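Local coordinates for protein extracellular sialidase/neuraminidase, putative (Aspergillus fumigatus, PDB 2XZI) that hydrolyses terminal sialic acid linkages as an exo-sialidase and acts preferentially as a KDNase, releasing deaminated neuraminic acid, at residues Glu197-Gly209 / Trp218-Ile232. Sequence-based numbering, arbitrary orientation. Where two conformers were deposited one is given.
With KDM (deamino-alpha-neuraminic acid), chain C; NO2 (nitrite ion), chain H.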
loop_
_atom_site.group_PDB
_atom_site.type_symbol
_atom_site.label_atom_id
_atom_site.label_comp_id
_atom_site.label_asym_id
_atom_site.label_seq_id
_atom_site.Cartn_x
_atom_site.Cartn_y
_atom_site.Cartn_z
ATOM N N GLU A 197 1.470 -2.935 -20.422
ATOM C CA GLU A 197 2.095 -3.844 -19.445
ATOM C C GLU A 197 1.680 -3.531 -18.007
ATOM O O GLU A 197 1.273 -2.411 -17.695
ATOM C CB GLU A 197 3.623 -3.790 -19.519
ATOM C CG GLU A 197 4.241 -4.068 -20.896
ATOM C CD GLU A 197 4.351 -2.828 -21.774
ATOM O OE1 GLU A 197 3.807 -1.747 -21.419
ATOM O OE2 GLU A 197 5.014 -2.947 -22.833
ATOM N N LEU A 198 1.794 -4.540 -17.147
ATOM C CA LEU A 198 1.667 -4.314 -15.702
ATOM C C LEU A 198 3.045 -4.183 -15.083
ATOM O O LEU A 198 3.985 -4.870 -15.484
ATOM C CB LEU A 198 0.927 -5.459 -15.019
ATOM C CG LEU A 198 -0.476 -5.795 -15.541
ATOM C CD1 LEU A 198 -1.126 -6.868 -14.685
ATOM C CD2 LEU A 198 -1.355 -4.559 -15.556
ATOM N N VAL A 199 3.170 -3.310 -14.086
ATOM C CA VAL A 199 4.412 -3.198 -13.334
ATOM C C VAL A 199 4.064 -3.190 -11.855
ATOM O O VAL A 199 3.273 -2.348 -11.387
ATOM C CB VAL A 199 5.216 -1.912 -13.668
ATOM C CG1 VAL A 199 6.559 -1.942 -12.942
ATOM C CG2 VAL A 199 5.465 -1.800 -15.151
ATOM N N ILE A 200 4.657 -4.148 -11.143
ATOM C CA ILE A 200 4.469 -4.317 -9.706
ATOM C C ILE A 200 5.811 -4.088 -9.008
ATOM O O ILE A 200 6.800 -4.761 -9.324
ATOM C CB ILE A 200 3.874 -5.718 -9.388
ATOM C CG1 ILE A 200 2.521 -5.921 -10.108
ATOM C CG2 ILE A 200 3.744 -5.926 -7.875
ATOM C CD1 ILE A 200 2.615 -6.430 -11.591
ATOM N N PRO A 201 5.864 -3.124 -8.085
ATOM C CA PRO A 201 7.146 -2.864 -7.430
ATOM C C PRO A 201 7.421 -3.885 -6.351
ATOM O O PRO A 201 6.513 -4.282 -5.621
ATOM C CB PRO A 201 6.946 -1.476 -6.813
ATOM C CG PRO A 201 5.478 -1.436 -6.477
ATOM C CD PRO A 201 4.793 -2.240 -7.574
ATOM N N ALA A 202 8.677 -4.291 -6.231
ATOM C CA ALA A 202 9.109 -5.232 -5.213
ATOM C C ALA A 202 10.515 -4.929 -4.734
ATOM O O ALA A 202 11.189 -4.023 -5.261
ATOM C CB ALA A 202 9.010 -6.674 -5.719
ATOM N N MET A 203 10.959 -5.687 -3.739
ATOM C CA MET A 203 12.306 -5.489 -3.209
ATOM C C MET A 203 13.346 -5.752 -4.315
ATOM O O MET A 203 13.348 -6.814 -4.917
ATOM C CB MET A 203 12.542 -6.425 -2.031
ATOM C CG MET A 203 14.001 -6.508 -1.598
ATOM S SD MET A 203 14.125 -7.390 -0.038
ATOM C CE MET A 203 15.786 -8.046 -0.111
ATOM N N GLY A 204 14.199 -4.755 -4.582
ATOM C CA GLY A 204 15.297 -4.896 -5.553
ATOM C C GLY A 204 14.885 -5.125 -7.003
ATOM O O GLY A 204 15.740 -5.435 -7.838
ATOM N N ARG A 205 13.600 -4.982 -7.344
ATOM C CA ARG A 205 13.141 -5.404 -8.671
ATOM C C ARG A 205 11.731 -4.931 -8.941
ATOM O O ARG A 205 10.982 -4.646 -8.000
ATOM C CB ARG A 205 13.188 -6.931 -8.768
ATOM C CG ARG A 205 12.097 -7.671 -7.982
ATOM C CD ARG A 205 12.597 -9.065 -7.631
ATOM N NE ARG A 205 11.593 -9.971 -7.062
ATOM C CZ ARG A 205 11.191 -10.008 -5.790
ATOM N NH1 ARG A 205 11.620 -9.122 -4.900
ATOM N NH2 ARG A 205 10.334 -10.954 -5.419
ATOM N N ASN A 206 11.377 -4.831 -10.220
ATOM C CA ASN A 206 9.968 -4.765 -10.623
ATOM C C ASN A 206 9.546 -6.121 -11.162
ATOM O O ASN A 206 10.347 -6.840 -11.771
ATOM C CB ASN A 206 9.742 -3.735 -11.723
ATOM C CG ASN A 206 10.020 -2.329 -11.287
ATOM O OD1 ASN A 206 9.674 -1.920 -10.180
ATOM N ND2 ASN A 206 10.601 -1.547 -12.194
ATOM N N ILE A 207 8.289 -6.467 -10.939
ATOM C CA ILE A 207 7.685 -7.626 -11.590
ATOM C C ILE A 207 6.867 -7.082 -12.754
ATOM O O ILE A 207 6.050 -6.184 -12.579
ATOM C CB ILE A 207 6.809 -8.415 -10.598
ATOM C CG1 ILE A 207 7.697 -9.039 -9.524
ATOM C CG2 ILE A 207 6.031 -9.520 -11.311
ATOM C CD1 ILE A 207 6.979 -9.396 -8.244
ATOM N N ILE A 208 7.118 -7.598 -13.951
ATOM C CA ILE A 208 6.464 -7.091 -15.141
ATOM C C ILE A 208 5.499 -8.125 -15.683
ATOM O O ILE A 208 5.861 -9.304 -15.839
ATOM C CB ILE A 208 7.497 -6.773 -16.248
ATOM C CG1 ILE A 208 8.725 -6.035 -15.679
ATOM C CG2 ILE A 208 6.823 -6.053 -17.417
ATOM C CD1 ILE A 208 8.449 -4.661 -15.022
ATOM N N GLY A 209 4.273 -7.680 -15.960
ATOM C CA GLY A 209 3.273 -8.541 -16.560
ATOM C C GLY A 209 3.054 -8.133 -17.991
ATOM O O GLY A 209 2.821 -6.959 -18.279
ATOM N N TRP A 218 4.674 -13.321 -16.408
ATOM C CA TRP A 218 5.441 -12.488 -15.494
ATOM C C TRP A 218 6.925 -12.644 -15.746
ATOM O O TRP A 218 7.403 -13.737 -16.097
ATOM C CB TRP A 218 5.126 -12.819 -14.032
ATOM C CG TRP A 218 3.664 -12.868 -13.721
ATOM C CD1 TRP A 218 2.895 -13.996 -13.540
ATOM C CD2 TRP A 218 2.779 -11.751 -13.566
ATOM N NE1 TRP A 218 1.590 -13.641 -13.291
ATOM C CE2 TRP A 218 1.487 -12.273 -13.299
ATOM C CE3 TRP A 218 2.951 -10.361 -13.633
ATOM C CZ2 TRP A 218 0.375 -11.447 -13.079
ATOM C CZ3 TRP A 218 1.826 -9.532 -13.418
ATOM C CH2 TRP A 218 0.561 -10.094 -13.146
ATOM N N SER A 219 7.659 -11.554 -15.558
ATOM C CA SER A 219 9.122 -11.622 -15.576
ATOM C C SER A 219 9.678 -10.627 -14.561
ATOM O O SER A 219 8.927 -9.804 -14.008
ATOM C CB SER A 219 9.655 -11.332 -16.973
ATOM O OG SER A 219 9.298 -10.040 -17.378
ATOM N N VAL A 220 10.976 -10.717 -14.295
ATOM C CA VAL A 220 11.615 -9.855 -13.306
ATOM C C VAL A 220 12.556 -8.861 -13.970
ATOM O O VAL A 220 13.418 -9.246 -14.775
ATOM C CB VAL A 220 12.414 -10.675 -12.281
ATOM C CG1 VAL A 220 13.151 -9.748 -11.311
ATOM C CG2 VAL A 220 11.510 -11.639 -11.534
ATOM N N GLN A 221 12.398 -7.596 -13.614
ATOM C CA GLN A 221 13.327 -6.547 -13.993
ATOM C C GLN A 221 14.156 -6.188 -12.763
ATOM O O GLN A 221 13.657 -5.539 -11.818
ATOM C CB GLN A 221 12.572 -5.329 -14.521
ATOM C CG GLN A 221 13.483 -4.165 -14.845
ATOM C CD GLN A 221 12.725 -2.916 -15.252
ATOM O OE1 GLN A 221 11.752 -2.517 -14.606
ATOM N NE2 GLN A 221 13.197 -2.257 -16.306
ATOM N N ARG A 222 15.402 -6.642 -12.729
ATOM C CA ARG A 222 16.263 -6.354 -11.577
ATOM C C ARG A 222 16.688 -4.894 -11.577
ATOM O O ARG A 222 16.945 -4.312 -12.630
ATOM C CB ARG A 222 17.507 -7.250 -11.557
ATOM C CG ARG A 222 17.236 -8.752 -11.463
ATOM C CD ARG A 222 16.608 -9.158 -10.125
ATOM N NE ARG A 222 17.534 -9.121 -8.987
ATOM C CZ ARG A 222 18.392 -10.101 -8.675
ATOM N NH1 ARG A 222 18.510 -11.180 -9.437
ATOM N NH2 ARG A 222 19.152 -9.990 -7.611
ATOM N N LEU A 223 16.732 -4.313 -10.385
ATOM C CA LEU A 223 17.095 -2.913 -10.206
ATOM C C LEU A 223 18.218 -2.724 -9.229
ATOM O O LEU A 223 18.070 -3.053 -8.048
ATOM C CB LEU A 223 15.917 -2.103 -9.669
ATOM C CG LEU A 223 14.625 -2.130 -10.461
ATOM C CD1 LEU A 223 13.479 -1.560 -9.600
ATOM C CD2 LEU A 223 14.782 -1.390 -11.778
ATOM N N SER A 224 19.269 -2.057 -9.701
ATOM C CA SER A 224 20.415 -1.737 -8.869
ATOM C C SER A 224 20.132 -0.509 -7.999
ATOM O O SER A 224 19.798 0.566 -8.501
ATOM C CB SER A 224 21.649 -1.523 -9.755
ATOM O OG SER A 224 22.794 -1.232 -8.977
ATOM N N GLY A 225 20.257 -0.689 -6.693
ATOM C CA GLY A 225 20.042 0.395 -5.742
ATOM C C GLY A 225 18.623 0.566 -5.218
ATOM O O GLY A 225 18.381 1.504 -4.460
ATOM N N ALA A 226 17.700 -0.315 -5.615
ATOM C CA ALA A 226 16.302 -0.214 -5.174
ATOM C C ALA A 226 16.161 -0.589 -3.714
ATOM O O ALA A 226 16.977 -1.330 -3.163
ATOM C CB ALA A 226 15.377 -1.072 -6.042
ATOM N N GLY A 227 15.116 -0.074 -3.086
ATOM C CA GLY A 227 14.804 -0.447 -1.715
ATOM C C GLY A 227 14.026 -1.743 -1.574
ATOM O O GLY A 227 13.719 -2.429 -2.567
ATOM N N ALA A 228 13.731 -2.088 -0.327
ATOM C CA ALA A 228 12.871 -3.219 -0.018
ATOM C C ALA A 228 11.402 -2.883 -0.285
ATOM O O ALA A 228 10.671 -3.734 -0.772
ATOM C CB ALA A 228 13.069 -3.654 1.433
ATOM N N GLU A 229 10.976 -1.665 0.056
ATOM C CA GLU A 229 9.579 -1.244 -0.106
ATOM C C GLU A 229 9.490 -0.131 -1.127
ATOM O O GLU A 229 9.797 1.026 -0.835
ATOM C CB GLU A 229 8.970 -0.789 1.226
ATOM C CG GLU A 229 8.740 -1.898 2.229
ATOM C CD GLU A 229 8.109 -1.426 3.531
ATOM O OE1 GLU A 229 8.080 -0.192 3.796
ATOM O OE2 GLU A 229 7.597 -2.312 4.255
ATOM N N GLY A 230 9.114 -0.500 -2.343
ATOM C CA GLY A 230 9.056 0.433 -3.443
ATOM C C GLY A 230 7.666 0.825 -3.881
ATOM O O GLY A 230 6.689 0.123 -3.595
ATOM N N THR A 231 7.606 1.963 -4.561
ATOM C CA THR A 231 6.414 2.459 -5.255
ATOM C C THR A 231 6.787 2.700 -6.709
ATOM O O THR A 231 7.948 2.963 -7.020
ATOM C CB THR A 231 5.814 3.769 -4.656
ATOM O OG1 THR A 231 6.578 4.925 -5.055
ATOM C CG2 THR A 231 5.724 3.711 -3.132
ATOM N N ILE A 232 5.797 2.585 -7.587
ATOM C CA ILE A 232 5.983 2.778 -9.022
ATOM C C ILE A 232 4.873 3.662 -9.580
ATOM O O ILE A 232 3.693 3.556 -9.180
ATOM C CB ILE A 232 6.036 1.403 -9.768
ATOM C CG1 ILE A 232 6.516 1.555 -11.219
ATOM C CG2 ILE A 232 4.679 0.678 -9.737
ATOM C CD1 ILE A 232 8.002 1.616 -11.377
HETATM C C2 KDM C . 7.863 -2.402 9.042
HETATM C C1 KDM C . 7.738 -0.937 9.439
HETATM C C3 KDM C . 6.481 -2.992 8.704
HETATM C C4 KDM C . 6.546 -4.172 7.691
HETATM C C5 KDM C . 7.941 -4.778 7.498
HETATM C C6 KDM C . 8.930 -3.657 7.092
HETATM C C7 KDM C . 10.398 -4.110 7.105
HETATM C C8 KDM C . 11.307 -3.014 6.519
HETATM C C9 KDM C . 12.766 -3.431 6.573
HETATM O O5 KDM C . 7.914 -5.854 6.526
HETATM O O1A KDM C . 6.631 -0.525 9.862
HETATM O O1B KDM C . 8.784 -0.255 9.324
HETATM O O4 KDM C . 5.663 -5.194 8.155
HETATM O O6 KDM C . 8.827 -2.468 7.946
HETATM O O7 KDM C . 10.787 -4.387 8.454
HETATM O O8 KDM C . 10.978 -2.764 5.145
HETATM O O9 KDM C . 12.927 -4.556 5.694
HETATM O O2 KDM C . 8.408 -3.047 10.200
HETATM N N NO2 H . 12.076 -6.886 -18.065
HETATM O O1 NO2 H . 11.580 -5.660 -18.688
HETATM O O2 NO2 H . 11.199 -8.009 -18.404
HETATM O O HOH W 1 6.766 -10.094 -18.620
#
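N206 and I208 pair with Q221 and S219 through backbone hydrogen bonds in both directions, zipping strand 205-209 to strand 218-222. Two more backbone bonds hold the tight turn A202-R205. G204 N donates to G227 O (3.1 Å), and L223 N donates to G204 O from above the carbonyl plane.

The N206 and Q221 side chains run alongside each other, and N206 ND2 donates to Q221 OE1 (2.8 Å, 167° at the hydrogen). The acceptor stays close to the N206 amide plane, but the two amide planes are 53° apart. Q221 reaches this bond with an extended chain, CG anti to the backbone N (chi1 176°). R242 holds N206 OD1 and T258 O takes Q221 NE2, so both amides are fixed at each end. R205 NH1 donates to M203 O and forms a salt bridge with D183.

The antiparallel strands are the outer part of one four-stranded blade of the sialidase beta-propeller. From L223 the chain crosses to the next blade, whose strand includes I232. On the way, E229 lines the KDM pocket and forms a salt bridge with R245 and a hydrogen bond with Y338.

On one face the W218 ring reaches back obliquely across its own blade. W218 CE3 lies 3.5 Å from G209 CA. W218 CZ3 meets I200 CD1 at 3.7 Å, and W218 CH2 reaches L198 CD1. V220 CG1 touches R205 CD. On the other face I232 of the next blade packs across the boundary, with CG2 against P201 CD (3.6 Å) and CG1 against V199 CG1 (3.9 Å).

S219 OG donates to nitrite O2 (3.0 Å), and a water bridges S219 OG and I208 O. R210 NH1 also hydrogen-bonds the nitrite, which is probably from the crystallisation liquor.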